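Local coordinates for protein digeranylgeranylglycerophospholipid reductase (Sulfolobus acidocaldarius, PDB 4OPC) that reduces the double bonds of geranylgeranyl chains in archaeal membrane-lipid precursors, using a bound FAD cofactor, at residues A[12-24]-A[102-115]. Sequence-based numbering, arbitrary orientation. Where two conformers were deposited one is given.
Sequences IGGGFAGSSAAYQ and YNQRVLKEAQDRGV. With FDA (dihydroflavine-adenine dinucleotide), chain B.
From Phe16 beside Asn103 to Tyr23 beside Ala110, helices 16-24 and 102-112 run nearly parallel, their axes 8.8 Å apart at closest approach and 28° from each other. Gly13, Gly15 and Gly18 fit the GxGxxG turn of a Rossmann-type dinucleotide fold, in which strand 9-12 leads into a helix whose first amides face the FAD diphosphate; Ala17 N donates to FDA O1P. Glycine suits the turn because a side chain on Gly13 or Gly15 would strike the cofactor, and one on Gly18 the carbonyl of Gly13.

Asn103 reaches across from helix 102-112 to the turn. A chi1 of -160° swings the amide away from its own N and out to the glycines: ND2 donates to Gly14 O at 2.9 Å, with a bent N-H...O angle of 143°, while OD1 lies at the edge of the Phe16 ring, whose plane is almost perpendicular to the amide. An alanine here would remove that donor and is likely to leave Gly14 O without its mate and the turn less firmly held. The N-H of Gly14 is bonded to Asp36, which also binds the cofactor. Phe16 also meets Tyr102 obliquely, CZ to CD2 at 3.5 Å.

Small residues let the helices close up farther along. Leu107 CD2 packs on Ser19 CB, whose hydroxyl turns back to its own helix and donates to Gly15 O at 2.7 Å; Ala22 CB meets Ala110 CB at 4.1 Å. Gly114, at positive phi, completes the Schellman motif that ends helix 102-112, and Val115 CG2 then rests against Ala22 O. At the far end, Tyr23 OH lies over one face of the Arg113 guanidinium, toward its rim, while Arg113 NE is hydrogen-bonded to Ser26 OG. Beside the Tyr23 ring, Glu109 OE2 accepts from Arg105 NE at 2.9 Å, in the guanidinium plane.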
# COMPACT_ATOMS: atom_id res chain seq x y z
N ILE A 12 6.44 -12.44 10.31
CA ILE A 12 5.46 -13.31 9.67
C ILE A 12 5.05 -12.70 8.35
O ILE A 12 4.32 -11.70 8.31
CB ILE A 12 4.23 -13.53 10.54
CG1 ILE A 12 4.63 -14.02 11.94
CG2 ILE A 12 3.29 -14.52 9.88
CD1 ILE A 12 3.45 -14.14 12.89
N GLY A 13 5.58 -13.28 7.27
CA GLY A 13 5.36 -12.80 5.92
C GLY A 13 6.64 -12.22 5.35
O GLY A 13 7.36 -11.47 6.02
N GLY A 14 6.92 -12.56 4.10
CA GLY A 14 8.15 -12.16 3.46
C GLY A 14 7.98 -11.40 2.15
O GLY A 14 8.85 -11.50 1.29
N GLY A 15 6.88 -10.66 2.01
CA GLY A 15 6.71 -9.77 0.86
C GLY A 15 7.55 -8.52 1.04
O GLY A 15 8.51 -8.53 1.81
N PHE A 16 7.22 -7.44 0.35
CA PHE A 16 8.05 -6.24 0.48
C PHE A 16 8.10 -5.74 1.91
O PHE A 16 9.13 -5.24 2.36
CB PHE A 16 7.56 -5.12 -0.45
CG PHE A 16 8.29 -5.06 -1.76
CD1 PHE A 16 8.41 -6.18 -2.57
CD2 PHE A 16 8.84 -3.86 -2.20
CE1 PHE A 16 9.06 -6.11 -3.79
CE2 PHE A 16 9.50 -3.79 -3.42
CZ PHE A 16 9.60 -4.92 -4.22
N ALA A 17 7.00 -5.88 2.65
CA ALA A 17 7.00 -5.40 4.03
C ALA A 17 7.91 -6.25 4.92
O ALA A 17 8.86 -5.74 5.51
CB ALA A 17 5.59 -5.35 4.59
N GLY A 18 7.65 -7.55 4.98
CA GLY A 18 8.43 -8.42 5.84
C GLY A 18 9.90 -8.49 5.46
O GLY A 18 10.79 -8.51 6.33
N SER A 19 10.16 -8.55 4.16
CA SER A 19 11.54 -8.62 3.69
C SER A 19 12.31 -7.34 4.02
O SER A 19 13.49 -7.41 4.36
CB SER A 19 11.63 -8.95 2.20
OG SER A 19 11.14 -7.89 1.40
N SER A 20 11.65 -6.19 3.95
CA SER A 20 12.26 -4.92 4.33
C SER A 20 12.62 -4.92 5.81
O SER A 20 13.70 -4.51 6.20
CB SER A 20 11.33 -3.74 4.03
OG SER A 20 11.29 -3.49 2.65
N ALA A 21 11.69 -5.38 6.64
CA ALA A 21 11.97 -5.47 8.07
C ALA A 21 13.17 -6.38 8.33
O ALA A 21 14.07 -6.02 9.12
CB ALA A 21 10.73 -5.98 8.82
N ALA A 22 13.20 -7.54 7.68
CA ALA A 22 14.30 -8.48 7.86
C ALA A 22 15.63 -7.85 7.44
O ALA A 22 16.63 -7.93 8.16
CB ALA A 22 14.05 -9.74 7.04
N TYR A 23 15.63 -7.20 6.28
CA TYR A 23 16.86 -6.60 5.77
C TYR A 23 17.35 -5.49 6.71
O TYR A 23 18.53 -5.45 7.06
CB TYR A 23 16.65 -6.06 4.36
CG TYR A 23 17.92 -5.60 3.71
CD1 TYR A 23 18.79 -6.50 3.11
CD2 TYR A 23 18.28 -4.26 3.73
CE1 TYR A 23 19.97 -6.09 2.52
CE2 TYR A 23 19.46 -3.83 3.14
CZ TYR A 23 20.30 -4.75 2.54
OH TYR A 23 21.47 -4.33 1.95
N GLN A 24 16.44 -4.63 7.14
CA GLN A 24 16.80 -3.51 8.00
C GLN A 24 17.24 -3.93 9.40
O GLN A 24 17.96 -3.19 10.07
CB GLN A 24 15.63 -2.50 8.08
CG GLN A 24 15.22 -1.91 6.74
CD GLN A 24 16.13 -0.80 6.25
OE1 GLN A 24 17.25 -0.64 6.73
NE2 GLN A 24 15.65 -0.03 5.29
N TYR A 102 13.25 -9.62 -7.23
CA TYR A 102 13.82 -8.65 -6.31
C TYR A 102 13.55 -9.01 -4.85
O TYR A 102 14.48 -8.99 -4.03
CB TYR A 102 13.27 -7.25 -6.60
CG TYR A 102 13.79 -6.24 -5.61
CD1 TYR A 102 15.08 -5.74 -5.71
CD2 TYR A 102 13.00 -5.81 -4.54
CE1 TYR A 102 15.57 -4.84 -4.78
CE2 TYR A 102 13.48 -4.91 -3.62
CZ TYR A 102 14.76 -4.43 -3.74
OH TYR A 102 15.25 -3.53 -2.80
N ASN A 103 12.30 -9.33 -4.54
CA ASN A 103 11.89 -9.72 -3.19
C ASN A 103 12.74 -10.90 -2.68
O ASN A 103 13.21 -10.88 -1.54
CB ASN A 103 10.40 -10.08 -3.25
CG ASN A 103 9.70 -10.05 -1.91
OD1 ASN A 103 8.50 -9.78 -1.86
ND2 ASN A 103 10.41 -10.36 -0.82
N GLN A 104 12.94 -11.90 -3.53
CA GLN A 104 13.73 -13.06 -3.13
C GLN A 104 15.19 -12.69 -2.90
O GLN A 104 15.84 -13.26 -2.01
CB GLN A 104 13.57 -14.20 -4.14
CG GLN A 104 12.18 -14.85 -4.07
CD GLN A 104 11.81 -15.65 -5.30
OE1 GLN A 104 12.66 -16.30 -5.91
NE2 GLN A 104 10.54 -15.60 -5.67
N ARG A 105 15.71 -11.77 -3.69
CA ARG A 105 17.10 -11.35 -3.50
C ARG A 105 17.27 -10.61 -2.18
O ARG A 105 18.25 -10.83 -1.46
CB ARG A 105 17.59 -10.48 -4.67
CG ARG A 105 19.00 -9.92 -4.48
CD ARG A 105 19.10 -8.58 -5.23
NE ARG A 105 20.11 -7.70 -4.67
CZ ARG A 105 20.23 -6.42 -5.01
NH1 ARG A 105 19.39 -5.89 -5.91
NH2 ARG A 105 21.17 -5.67 -4.46
N VAL A 106 16.33 -9.73 -1.85
CA VAL A 106 16.34 -9.06 -0.55
C VAL A 106 16.36 -10.09 0.57
O VAL A 106 17.16 -10.00 1.49
CB VAL A 106 15.15 -8.11 -0.39
CG1 VAL A 106 15.08 -7.54 1.03
CG2 VAL A 106 15.24 -6.98 -1.41
N LEU A 107 15.50 -11.10 0.47
CA LEU A 107 15.45 -12.15 1.49
C LEU A 107 16.74 -12.95 1.56
O LEU A 107 17.22 -13.24 2.65
CB LEU A 107 14.27 -13.08 1.24
CG LEU A 107 12.90 -12.47 1.52
CD1 LEU A 107 11.84 -13.41 0.98
CD2 LEU A 107 12.74 -12.25 3.01
N LYS A 108 17.30 -13.32 0.41
CA LYS A 108 18.54 -14.09 0.41
C LYS A 108 19.69 -13.28 1.01
O LYS A 108 20.53 -13.83 1.72
CB LYS A 108 18.87 -14.57 -1.00
CG LYS A 108 17.93 -15.68 -1.48
CD LYS A 108 18.22 -16.12 -2.90
CE LYS A 108 17.12 -17.05 -3.41
NZ LYS A 108 17.21 -17.27 -4.89
N GLU A 109 19.70 -11.98 0.77
CA GLU A 109 20.74 -11.14 1.36
C GLU A 109 20.54 -10.99 2.87
O GLU A 109 21.50 -11.07 3.62
CB GLU A 109 20.83 -9.78 0.67
CG GLU A 109 21.39 -9.92 -0.73
CD GLU A 109 21.72 -8.61 -1.40
OE1 GLU A 109 21.72 -7.56 -0.71
OE2 GLU A 109 22.00 -8.63 -2.62
N ALA A 110 19.29 -10.81 3.30
CA ALA A 110 18.99 -10.79 4.73
C ALA A 110 19.47 -12.10 5.38
O ALA A 110 20.03 -12.10 6.47
CB ALA A 110 17.51 -10.57 4.96
N GLN A 111 19.23 -13.21 4.69
CA GLN A 111 19.65 -14.53 5.17
C GLN A 111 21.18 -14.62 5.28
O GLN A 111 21.71 -15.08 6.29
CB GLN A 111 19.09 -15.59 4.22
CG GLN A 111 19.24 -17.03 4.70
CD GLN A 111 18.49 -17.97 3.79
OE1 GLN A 111 18.48 -17.79 2.58
NE2 GLN A 111 17.82 -18.97 4.37
N ASP A 112 21.88 -14.15 4.25
CA ASP A 112 23.34 -14.10 4.30
C ASP A 112 23.81 -13.22 5.44
O ASP A 112 24.90 -13.43 5.99
CB ASP A 112 23.92 -13.58 2.98
CG ASP A 112 23.71 -14.53 1.81
OD1 ASP A 112 23.42 -15.72 2.04
OD2 ASP A 112 23.86 -14.08 0.66
N ARG A 113 23.00 -12.23 5.80
CA ARG A 113 23.31 -11.28 6.86
C ARG A 113 22.74 -11.69 8.21
O ARG A 113 22.61 -10.86 9.12
CB ARG A 113 22.80 -9.88 6.48
CG ARG A 113 23.51 -9.27 5.27
CD ARG A 113 22.67 -8.18 4.62
NE ARG A 113 22.49 -7.00 5.46
CZ ARG A 113 23.24 -5.90 5.37
NH1 ARG A 113 24.21 -5.83 4.47
NH2 ARG A 113 23.01 -4.88 6.18
N GLY A 114 22.38 -12.96 8.34
CA GLY A 114 22.07 -13.53 9.64
C GLY A 114 20.62 -13.88 9.93
O GLY A 114 20.36 -14.52 10.95
N VAL A 115 19.69 -13.48 9.08
CA VAL A 115 18.27 -13.78 9.32
C VAL A 115 17.96 -15.21 8.90
O VAL A 115 18.36 -15.65 7.82
CB VAL A 115 17.35 -12.78 8.57
CG1 VAL A 115 15.88 -13.15 8.75
CG2 VAL A 115 17.63 -11.36 9.05
PA FDA B . 2.20 -9.27 0.51
O1A FDA B . 0.80 -9.72 0.35
O2A FDA B . 3.00 -8.99 -0.75
O5B FDA B . 2.99 -10.35 1.35
C5B FDA B . 2.38 -11.00 2.48
C4B FDA B . 3.09 -12.31 2.68
O4B FDA B . 2.64 -12.92 3.91
C3B FDA B . 2.87 -13.35 1.58
O3B FDA B . 4.10 -13.73 0.97
C2B FDA B . 2.12 -14.50 2.29
O2B FDA B . 2.47 -15.78 1.78
C1B FDA B . 2.58 -14.32 3.73
N9A FDA B . 1.71 -14.82 4.78
C8A FDA B . 0.41 -14.45 5.02
N7A FDA B . -0.12 -15.02 6.09
C5A FDA B . 0.92 -15.80 6.58
C6A FDA B . 1.02 -16.61 7.73
N6A FDA B . 0.06 -16.73 8.65
N1A FDA B . 2.21 -17.21 7.96
C2A FDA B . 3.19 -17.06 7.07
N3A FDA B . 3.22 -16.29 5.98
C4A FDA B . 2.05 -15.66 5.81
N1 FDA B . 1.87 -1.29 -5.24
C2 FDA B . 2.89 -0.60 -5.83
O2 FDA B . 3.75 -0.03 -5.16
N3 FDA B . 2.93 -0.59 -7.20
C4 FDA B . 1.99 -1.11 -8.06
O4 FDA B . 2.22 -1.14 -9.27
C4X FDA B . 0.92 -1.75 -7.40
N5 FDA B . -0.06 -2.34 -8.15
C5X FDA B . -0.92 -3.25 -7.57
C6 FDA B . -1.73 -4.06 -8.36
C7 FDA B . -2.53 -5.04 -7.82
C7M FDA B . -3.29 -5.97 -8.73
C8 FDA B . -2.57 -5.21 -6.42
C8M FDA B . -3.38 -6.32 -5.80
C9 FDA B . -1.77 -4.39 -5.62
C9A FDA B . -0.93 -3.43 -6.18
N10 FDA B . -0.08 -2.61 -5.40
C10 FDA B . 0.91 -1.88 -6.02
C1' FDA B . -0.01 -2.76 -3.92
C2' FDA B . 1.19 -3.65 -3.53
O2' FDA B . 1.25 -4.81 -4.35
C3' FDA B . 1.07 -4.09 -2.07
O3' FDA B . 0.76 -2.94 -1.28
C4' FDA B . 2.33 -4.70 -1.46
O4' FDA B . 2.89 -5.71 -2.31
C5' FDA B . 2.06 -5.28 -0.09
O5' FDA B . 3.24 -5.94 0.41
P FDA B . 3.16 -6.78 1.76
O1P FDA B . 4.51 -7.31 2.00
O2P FDA B . 2.49 -5.98 2.87
O3P FDA B . 2.13 -7.96 1.45
O HOH W 1 20.63 -3.56 7.19
O HOH W 2 22.85 -6.59 1.18